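PDB 2H0A: transcriptional regulator from Thermus thermophilus, which probably acts as a CcpA-like transcriptional repressor, its periplasmic-binding-protein-like fold probably sensing a small effector to control gene expression. Local coordinates for residues Leu109-Val121 with Phe174-Ala188. Sequence-based numbering, arbitrary orientation.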
ATOM      1  N   LEU A 109     -22.891  17.081   6.480  1.00 38.70           N
ATOM      2  CA  LEU A 109     -22.424  16.933   7.853  1.00 38.65           C
ATOM      3  C   LEU A 109     -22.804  18.151   8.675  1.00 39.62           C
ATOM      4  O   LEU A 109     -22.992  18.066   9.889  1.00 40.47           O
ATOM      5  CB  LEU A 109     -20.911  16.753   7.864  1.00 39.57           C
ATOM      6  CG  LEU A 109     -20.362  15.377   8.239  1.00 39.61           C
ATOM      7  CD1 LEU A 109     -21.262  14.285   7.719  1.00 38.62           C
ATOM      8  CD2 LEU A 109     -18.952  15.244   7.686  1.00 39.06           C
ATOM      9  N   ALA A 110     -22.921  19.285   7.994  1.00 39.34           N
ATOM     10  CA  ALA A 110     -23.297  20.536   8.625  1.00 39.28           C
ATOM     11  C   ALA A 110     -24.701  20.472   9.222  1.00 40.79           C
ATOM     12  O   ALA A 110     -25.169  21.434   9.816  1.00 43.40           O
ATOM     13  CB  ALA A 110     -23.228  21.649   7.607  1.00 36.20           C
ATOM     14  N   ARG A 111     -25.372  19.341   9.080  1.00 41.37           N
ATOM     15  CA  ARG A 111     -26.726  19.219   9.592  1.00 41.99           C
ATOM     16  C   ARG A 111     -26.785  18.385  10.861  1.00 42.95           C
ATOM     17  O   ARG A 111     -27.869  18.016  11.314  1.00 43.05           O
ATOM     18  CB  ARG A 111     -27.615  18.590   8.522  1.00 43.68           C
ATOM     19  CG  ARG A 111     -27.479  19.226   7.143  1.00 46.92           C
ATOM     20  CD  ARG A 111     -28.259  18.447   6.105  1.00 50.18           C
ATOM     21  NE  ARG A 111     -29.669  18.389   6.467  1.00 55.52           N
ATOM     22  CZ  ARG A 111     -30.526  17.478   6.019  1.00 57.15           C
ATOM     23  NH1 ARG A 111     -30.118  16.536   5.181  1.00 56.89           N
ATOM     24  NH2 ARG A 111     -31.790  17.508   6.423  1.00 59.07           N
ATOM     25  N   PHE A 112     -25.621  18.099  11.439  1.00 44.05           N
ATOM     26  CA  PHE A 112     -25.544  17.282  12.649  1.00 42.99           C
ATOM     27  C   PHE A 112     -24.872  17.945  13.847  1.00 42.68           C
ATOM     28  O   PHE A 112     -24.046  18.842  13.705  1.00 41.15           O
ATOM     29  CB  PHE A 112     -24.796  15.974  12.363  1.00 43.18           C
ATOM     30  CG  PHE A 112     -25.401  15.151  11.271  1.00 42.68           C
ATOM     31  CD1 PHE A 112     -25.282  15.540   9.939  1.00 43.50           C
ATOM     32  CD2 PHE A 112     -26.089  13.985  11.575  1.00 40.99           C
ATOM     33  CE1 PHE A 112     -25.842  14.774   8.921  1.00 43.99           C
ATOM     34  CE2 PHE A 112     -26.652  13.210  10.575  1.00 42.52           C
ATOM     35  CZ  PHE A 112     -26.529  13.604   9.238  1.00 43.40           C
ATOM     36  N   PRO A 113     -25.231  17.499  15.056  1.00 43.76           N
ATOM     37  CA  PRO A 113     -24.682  18.011  16.315  1.00 44.13           C
ATOM     38  C   PRO A 113     -23.225  17.550  16.508  1.00 44.89           C
ATOM     39  O   PRO A 113     -22.798  16.554  15.915  1.00 45.24           O
ATOM     40  CB  PRO A 113     -25.610  17.404  17.367  1.00 43.56           C
ATOM     41  CG  PRO A 113     -26.895  17.218  16.625  1.00 42.28           C
ATOM     42  CD  PRO A 113     -26.439  16.692  15.305  1.00 42.90           C
ATOM     43  N   GLY A 114     -22.470  18.271  17.334  1.00 44.06           N
ATOM     44  CA  GLY A 114     -21.090  17.901  17.581  1.00 42.96           C
ATOM     45  C   GLY A 114     -20.140  18.413  16.515  1.00 42.96           C
ATOM     46  O   GLY A 114     -20.534  18.538  15.355  1.00 43.64           O
ATOM     47  N   PRO A 115     -18.874  18.705  16.875  1.00 41.46           N
ATOM     48  CA  PRO A 115     -17.832  19.212  15.972  1.00 39.89           C
ATOM     49  C   PRO A 115     -17.549  18.316  14.771  1.00 38.43           C
ATOM     50  O   PRO A 115     -17.564  17.094  14.864  1.00 38.69           O
ATOM     51  CB  PRO A 115     -16.624  19.342  16.887  1.00 39.86           C
ATOM     52  CG  PRO A 115     -16.843  18.226  17.856  1.00 41.64           C
ATOM     53  CD  PRO A 115     -18.294  18.381  18.188  1.00 40.43           C
ATOM     54  N   ILE A 116     -17.278  18.946  13.642  1.00 37.29           N
ATOM     55  CA  ILE A 116     -17.003  18.237  12.409  1.00 36.55           C
ATOM     56  C   ILE A 116     -15.498  18.149  12.136  1.00 36.63           C
ATOM     57  O   ILE A 116     -14.794  19.169  12.114  1.00 36.02           O
ATOM     58  CB  ILE A 116     -17.693  18.947  11.241  1.00 35.24           C
ATOM     59  CG1 ILE A 116     -19.201  19.007  11.505  1.00 34.08           C
ATOM     60  CG2 ILE A 116     -17.363  18.239   9.941  1.00 35.32           C
ATOM     61  CD1 ILE A 116     -19.958  19.963  10.605  1.00 32.57           C
ATOM     62  N   PHE A 117     -15.013  16.924  11.943  1.00 35.05           N
ATOM     63  CA  PHE A 117     -13.603  16.682  11.667  1.00 34.32           C
ATOM     64  C   PHE A 117     -13.479  16.112  10.268  1.00 35.31           C
ATOM     65  O   PHE A 117     -14.446  15.599   9.705  1.00 35.82           O
ATOM     66  CB  PHE A 117     -13.001  15.672  12.650  1.00 31.88           C
ATOM     67  CG  PHE A 117     -13.037  16.108  14.083  1.00 29.17           C
ATOM     68  CD1 PHE A 117     -14.164  15.893  14.861  1.00 28.15           C
ATOM     69  CD2 PHE A 117     -11.933  16.732  14.658  1.00 29.37           C
ATOM     70  CE1 PHE A 117     -14.199  16.283  16.185  1.00 29.76           C
ATOM     71  CE2 PHE A 117     -11.956  17.128  15.986  1.00 30.60           C
ATOM     72  CZ  PHE A 117     -13.096  16.902  16.753  1.00 30.91           C
ATOM     73  N   ALA A 118     -12.276  16.190   9.717  1.00 35.90           N
ATOM     74  CA  ALA A 118     -12.018  15.681   8.386  1.00 36.84           C
ATOM     75  C   ALA A 118     -10.674  14.963   8.330  1.00 37.48           C
ATOM     76  O   ALA A 118      -9.736  15.294   9.071  1.00 35.94           O
ATOM     77  CB  ALA A 118     -12.044  16.823   7.381  1.00 36.09           C
ATOM     78  N   ILE A 119     -10.595  13.968   7.453  1.00 39.23           N
ATOM     79  CA  ILE A 119      -9.373  13.203   7.272  1.00 41.22           C
ATOM     80  C   ILE A 119      -8.892  13.452   5.846  1.00 43.27           C
ATOM     81  O   ILE A 119      -9.646  13.282   4.885  1.00 43.59           O
ATOM     82  CB  ILE A 119      -9.607  11.681   7.491  1.00 40.02           C
ATOM     83  CG1 ILE A 119     -10.251  11.441   8.859  1.00 40.72           C
ATOM     84  CG2 ILE A 119      -8.280  10.931   7.427  1.00 39.55           C
ATOM     85  CD1 ILE A 119     -10.497   9.997   9.182  1.00 41.38           C
ATOM     86  N   ALA A 120      -7.639  13.877   5.723  1.00 45.15           N
ATOM     87  CA  ALA A 120      -7.042  14.158   4.427  1.00 47.06           C
ATOM     88  C   ALA A 120      -5.976  13.120   4.105  1.00 49.52           C
ATOM     89  O   ALA A 120      -5.051  12.896   4.889  1.00 48.16           O
ATOM     90  CB  ALA A 120      -6.437  15.553   4.433  1.00 45.96           C
ATOM     91  N   VAL A 121      -6.114  12.481   2.951  1.00 54.14           N
ATOM     92  CA  VAL A 121      -5.161  11.464   2.530  1.00 59.60           C
ATOM     93  C   VAL A 121      -3.922  12.102   1.908  1.00 64.64           C
ATOM     94  O   VAL A 121      -4.020  12.923   0.993  1.00 65.08           O
ATOM     95  CB  VAL A 121      -5.799  10.496   1.525  1.00 58.68           C
ATOM     96  CG1 VAL A 121      -4.796   9.434   1.117  1.00 58.36           C
ATOM     97  CG2 VAL A 121      -7.037   9.861   2.143  1.00 57.99           C
ATOM     98  N   PHE A 174      -9.143  12.673  17.081  1.00 40.23           N
ATOM     99  CA  PHE A 174     -10.306  13.519  17.274  1.00 37.84           C
ATOM    100  C   PHE A 174     -10.933  13.346  18.660  1.00 38.89           C
ATOM    101  O   PHE A 174     -11.439  14.301  19.248  1.00 38.89           O
ATOM    102  CB  PHE A 174     -11.370  13.206  16.228  1.00 36.16           C
ATOM    103  CG  PHE A 174     -10.880  13.260  14.808  1.00 36.47           C
ATOM    104  CD1 PHE A 174     -10.028  14.273  14.380  1.00 35.41           C
ATOM    105  CD2 PHE A 174     -11.362  12.351  13.865  1.00 35.63           C
ATOM    106  CE1 PHE A 174      -9.673  14.386  13.036  1.00 34.24           C
ATOM    107  CE2 PHE A 174     -11.013  12.456  12.523  1.00 34.02           C
ATOM    108  CZ  PHE A 174     -10.172  13.475  12.106  1.00 34.07           C
ATOM    109  N   LEU A 175     -10.906  12.124  19.182  1.00 39.37           N
ATOM    110  CA  LEU A 175     -11.500  11.849  20.479  1.00 40.19           C
ATOM    111  C   LEU A 175     -10.842  12.563  21.643  1.00 41.42           C
ATOM    112  O   LEU A 175     -11.459  12.712  22.696  1.00 41.97           O
ATOM    113  CB  LEU A 175     -11.534  10.347  20.745  1.00 40.60           C
ATOM    114  CG  LEU A 175     -12.550   9.602  19.871  1.00 43.90           C
ATOM    115  CD1 LEU A 175     -12.379   8.106  20.048  1.00 43.12           C
ATOM    116  CD2 LEU A 175     -13.971  10.038  20.228  1.00 43.14           C
ATOM    117  N   GLU A 176      -9.595  13.001  21.484  1.00 42.41           N
ATOM    118  CA  GLU A 176      -8.959  13.716  22.581  1.00 43.91           C
ATOM    119  C   GLU A 176      -9.253  15.212  22.465  1.00 43.64           C
ATOM    120  O   GLU A 176      -8.944  16.000  23.363  1.00 42.35           O
ATOM    121  CB  GLU A 176      -7.449  13.422  22.648  1.00 44.72           C
ATOM    122  CG  GLU A 176      -6.740  13.208  21.330  1.00 48.82           C
ATOM    123  CD  GLU A 176      -5.301  12.696  21.508  1.00 51.48           C
ATOM    124  OE1 GLU A 176      -5.110  11.656  22.182  1.00 48.57           O
ATOM    125  OE2 GLU A 176      -4.363  13.332  20.965  1.00 53.11           O
ATOM    126  N   LYS A 177      -9.895  15.580  21.360  1.00 43.33           N
ATOM    127  CA  LYS A 177     -10.285  16.964  21.101  1.00 42.91           C
ATOM    128  C   LYS A 177     -11.783  17.164  21.369  1.00 42.33           C
ATOM    129  O   LYS A 177     -12.239  18.285  21.594  1.00 41.55           O
ATOM    130  CB  LYS A 177      -9.984  17.350  19.646  1.00 42.88           C
ATOM    131  CG  LYS A 177      -8.522  17.614  19.332  1.00 45.01           C
ATOM    132  CD  LYS A 177      -8.355  18.047  17.874  1.00 47.84           C
ATOM    133  CE  LYS A 177      -6.885  18.230  17.465  1.00 49.86           C
ATOM    134  NZ  LYS A 177      -6.238  19.470  17.995  1.00 51.93           N
ATOM    135  N   ALA A 178     -12.544  16.073  21.343  1.00 41.34           N
ATOM    136  CA  ALA A 178     -13.979  16.156  21.561  1.00 40.72           C
ATOM    137  C   ALA A 178     -14.611  14.830  21.956  1.00 41.02           C
ATOM    138  O   ALA A 178     -14.120  13.754  21.624  1.00 40.68           O
ATOM    139  CB  ALA A 178     -14.658  16.692  20.302  1.00 39.45           C
ATOM    140  N   SER A 179     -15.720  14.920  22.670  1.00 42.19           N
ATOM    141  CA  SER A 179     -16.432  13.734  23.101  1.00 42.69           C
ATOM    142  C   SER A 179     -17.597  13.528  22.148  1.00 43.67           C
ATOM    143  O   SER A 179     -17.976  14.437  21.407  1.00 42.92           O
ATOM    144  CB  SER A 179     -16.966  13.916  24.525  1.00 41.93           C
ATOM    145  OG  SER A 179     -18.077  14.796  24.549  1.00 40.15           O
ATOM    146  N   PRO A 180     -18.165  12.317  22.136  1.00 44.21           N
ATOM    147  CA  PRO A 180     -19.294  12.054  21.249  1.00 44.39           C
ATOM    148  C   PRO A 180     -20.431  12.976  21.669  1.00 45.44           C
ATOM    149  O   PRO A 180     -20.522  13.366  22.835  1.00 47.19           O
ATOM    150  CB  PRO A 180     -19.608  10.587  21.526  1.00 44.46           C
ATOM    151  CG  PRO A 180     -18.268  10.022  21.888  1.00 44.93           C
ATOM    152  CD  PRO A 180     -17.725  11.082  22.807  1.00 43.32           C
ATOM    153  N   PRO A 181     -21.301  13.359  20.725  1.00 44.72           N
ATOM    154  CA  PRO A 181     -21.256  12.969  19.318  1.00 43.87           C
ATOM    155  C   PRO A 181     -20.303  13.847  18.522  1.00 43.88           C
ATOM    156  O   PRO A 181     -20.086  15.015  18.855  1.00 43.78           O
ATOM    157  CB  PRO A 181     -22.689  13.173  18.869  1.00 43.06           C
ATOM    158  CG  PRO A 181     -23.046  14.427  19.593  1.00 44.22           C
ATOM    159  CD  PRO A 181     -22.499  14.173  20.995  1.00 43.56           C
ATOM    160  N   LEU A 182     -19.729  13.271  17.475  1.00 43.30           N
ATOM    161  CA  LEU A 182     -18.843  14.016  16.609  1.00 43.57           C
ATOM    162  C   LEU A 182     -18.941  13.455  15.194  1.00 42.52           C
ATOM    163  O   LEU A 182     -19.254  12.279  14.984  1.00 39.21           O
ATOM    164  CB  LEU A 182     -17.396  13.986  17.116  1.00 45.28           C
ATOM    165  CG  LEU A 182     -16.624  12.675  17.159  1.00 46.01           C
ATOM    166  CD1 LEU A 182     -15.155  12.963  17.355  1.00 47.58           C
ATOM    167  CD2 LEU A 182     -17.157  11.820  18.285  1.00 49.97           C
ATOM    168  N   ASN A 183     -18.682  14.323  14.227  1.00 41.95           N
ATOM    169  CA  ASN A 183     -18.773  13.964  12.831  1.00 41.21           C
ATOM    170  C   ASN A 183     -17.416  13.897  12.189  1.00 39.62           C
ATOM    171  O   ASN A 183     -16.556  14.737  12.449  1.00 39.17           O
ATOM    172  CB  ASN A 183     -19.643  14.987  12.122  1.00 43.16           C
ATOM    173  CG  ASN A 183     -20.958  15.190  12.827  1.00 43.53           C
ATOM    174  OD1 ASN A 183     -21.790  14.284  12.872  1.00 44.18           O
ATOM    175  ND2 ASN A 183     -21.148  16.372  13.403  1.00 43.38           N
ATOM    176  N   VAL A 184     -17.243  12.888  11.340  1.00 38.02           N
ATOM    177  CA  VAL A 184     -15.989  12.667  10.643  1.00 36.96           C
ATOM    178  C   VAL A 184     -16.173  12.493   9.136  1.00 36.81           C
ATOM    179  O   VAL A 184     -17.023  11.725   8.684  1.00 36.34           O
ATOM    180  CB  VAL A 184     -15.267  11.401  11.179  1.00 36.46           C
ATOM    181  CG1 VAL A 184     -13.965  11.176  10.407  1.00 35.25           C
ATOM    182  CG2 VAL A 184     -14.999  11.532  12.675  1.00 35.41           C
ATOM    183  N   PHE A 185     -15.377  13.227   8.368  1.00 35.97           N
ATOM    184  CA  PHE A 185     -15.392  13.107   6.922  1.00 35.68           C
ATOM    185  C   PHE A 185     -14.094  12.367   6.615  1.00 36.04           C
ATOM    186  O   PHE A 185     -13.027  12.972   6.563  1.00 35.40           O
ATOM    187  CB  PHE A 185     -15.390  14.480   6.239  1.00 35.56           C
ATOM    188  CG  PHE A 185     -15.336  14.405   4.735  1.00 34.71           C
ATOM    189  CD1 PHE A 185     -15.932  13.340   4.053  1.00 36.14           C
ATOM    190  CD2 PHE A 185     -14.711  15.394   3.998  1.00 34.74           C
ATOM    191  CE1 PHE A 185     -15.904  13.258   2.662  1.00 34.41           C
ATOM    192  CE2 PHE A 185     -14.674  15.330   2.599  1.00 36.72           C
ATOM    193  CZ  PHE A 185     -15.273  14.256   1.932  1.00 36.83           C
ATOM    194  N   ALA A 186     -14.197  11.053   6.427  1.00 36.29           N
ATOM    195  CA  ALA A 186     -13.037  10.209   6.151  1.00 35.80           C
ATOM    196  C   ALA A 186     -12.255  10.641   4.934  1.00 35.77           C
ATOM    197  O   ALA A 186     -11.029  10.638   4.957  1.00 37.73           O
ATOM    198  CB  ALA A 186     -13.461   8.766   5.992  1.00 36.44           C
ATOM    199  N   GLY A 187     -12.952  11.009   3.867  1.00 35.46           N
ATOM    200  CA  GLY A 187     -12.253  11.426   2.666  1.00 35.58           C
ATOM    201  C   GLY A 187     -12.057  10.283   1.695  1.00 34.87           C
ATOM    202  O   GLY A 187     -11.870  10.509   0.506  1.00 36.37           O
ATOM    203  N   ALA A 188     -12.082   9.058   2.214  1.00 35.44           N
ATOM    204  CA  ALA A 188     -11.939   7.837   1.417  1.00 34.70           C
ATOM    205  C   ALA A 188     -12.632   6.708   2.182  1.00 35.58           C
ATOM    206  O   ALA A 188     -12.582   6.659   3.416  1.00 35.24           O
ATOM    207  CB  ALA A 188     -10.479   7.506   1.207  1.00 33.02           C
TER
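Strands 116-121 and 182-185 run side by side in parallel, I116 paired with N183, F117 with V184 and A118 with F185. Four backbone hydrogen bonds join the two segments: N183 N to P115 O just ahead of the strand, F117 N to N183 O (2.7 Å), F185 N to F117 O and I119 N to F185 O.

Ahead of strand 116-121, the loop F112-G114 passes alongside the amide of N183. Its ND2 donates to P113 O at 3.0 Å, approaching from above the carbonyl plane, while OD1 lies 3.5 Å from F112 CB. With CG beside its own backbone N (chi1 -51°), the asparagine leans toward this loop and ties it to the strand. L109 packs against the face that carries N183 and F185, CG against N183 CB and CD2 against F185 CB, the latter at 3.9 Å.

On the face bearing F117 and V184, the F117 and F174 side chains overlap head to tail, their ring planes 31° apart. Each CB sits over the centre of the partner's ring, F117 CB 3.5 Å from the F174 centroid, giving a reciprocal pair of CH-pi contacts. A178 CB meets the F117 ring edge, L182 CD1 reaches F117 CE1, and I119 CG1 approaches the F174 ring edge.

The C-terminal end of helix 164-175 thus covers F117 through F174, whereas I116 and A118 meet F141 of helix 133-147, a two-sided cover characteristic of the parallel alpha/beta domain of periplasmic-binding-protein-like regulators.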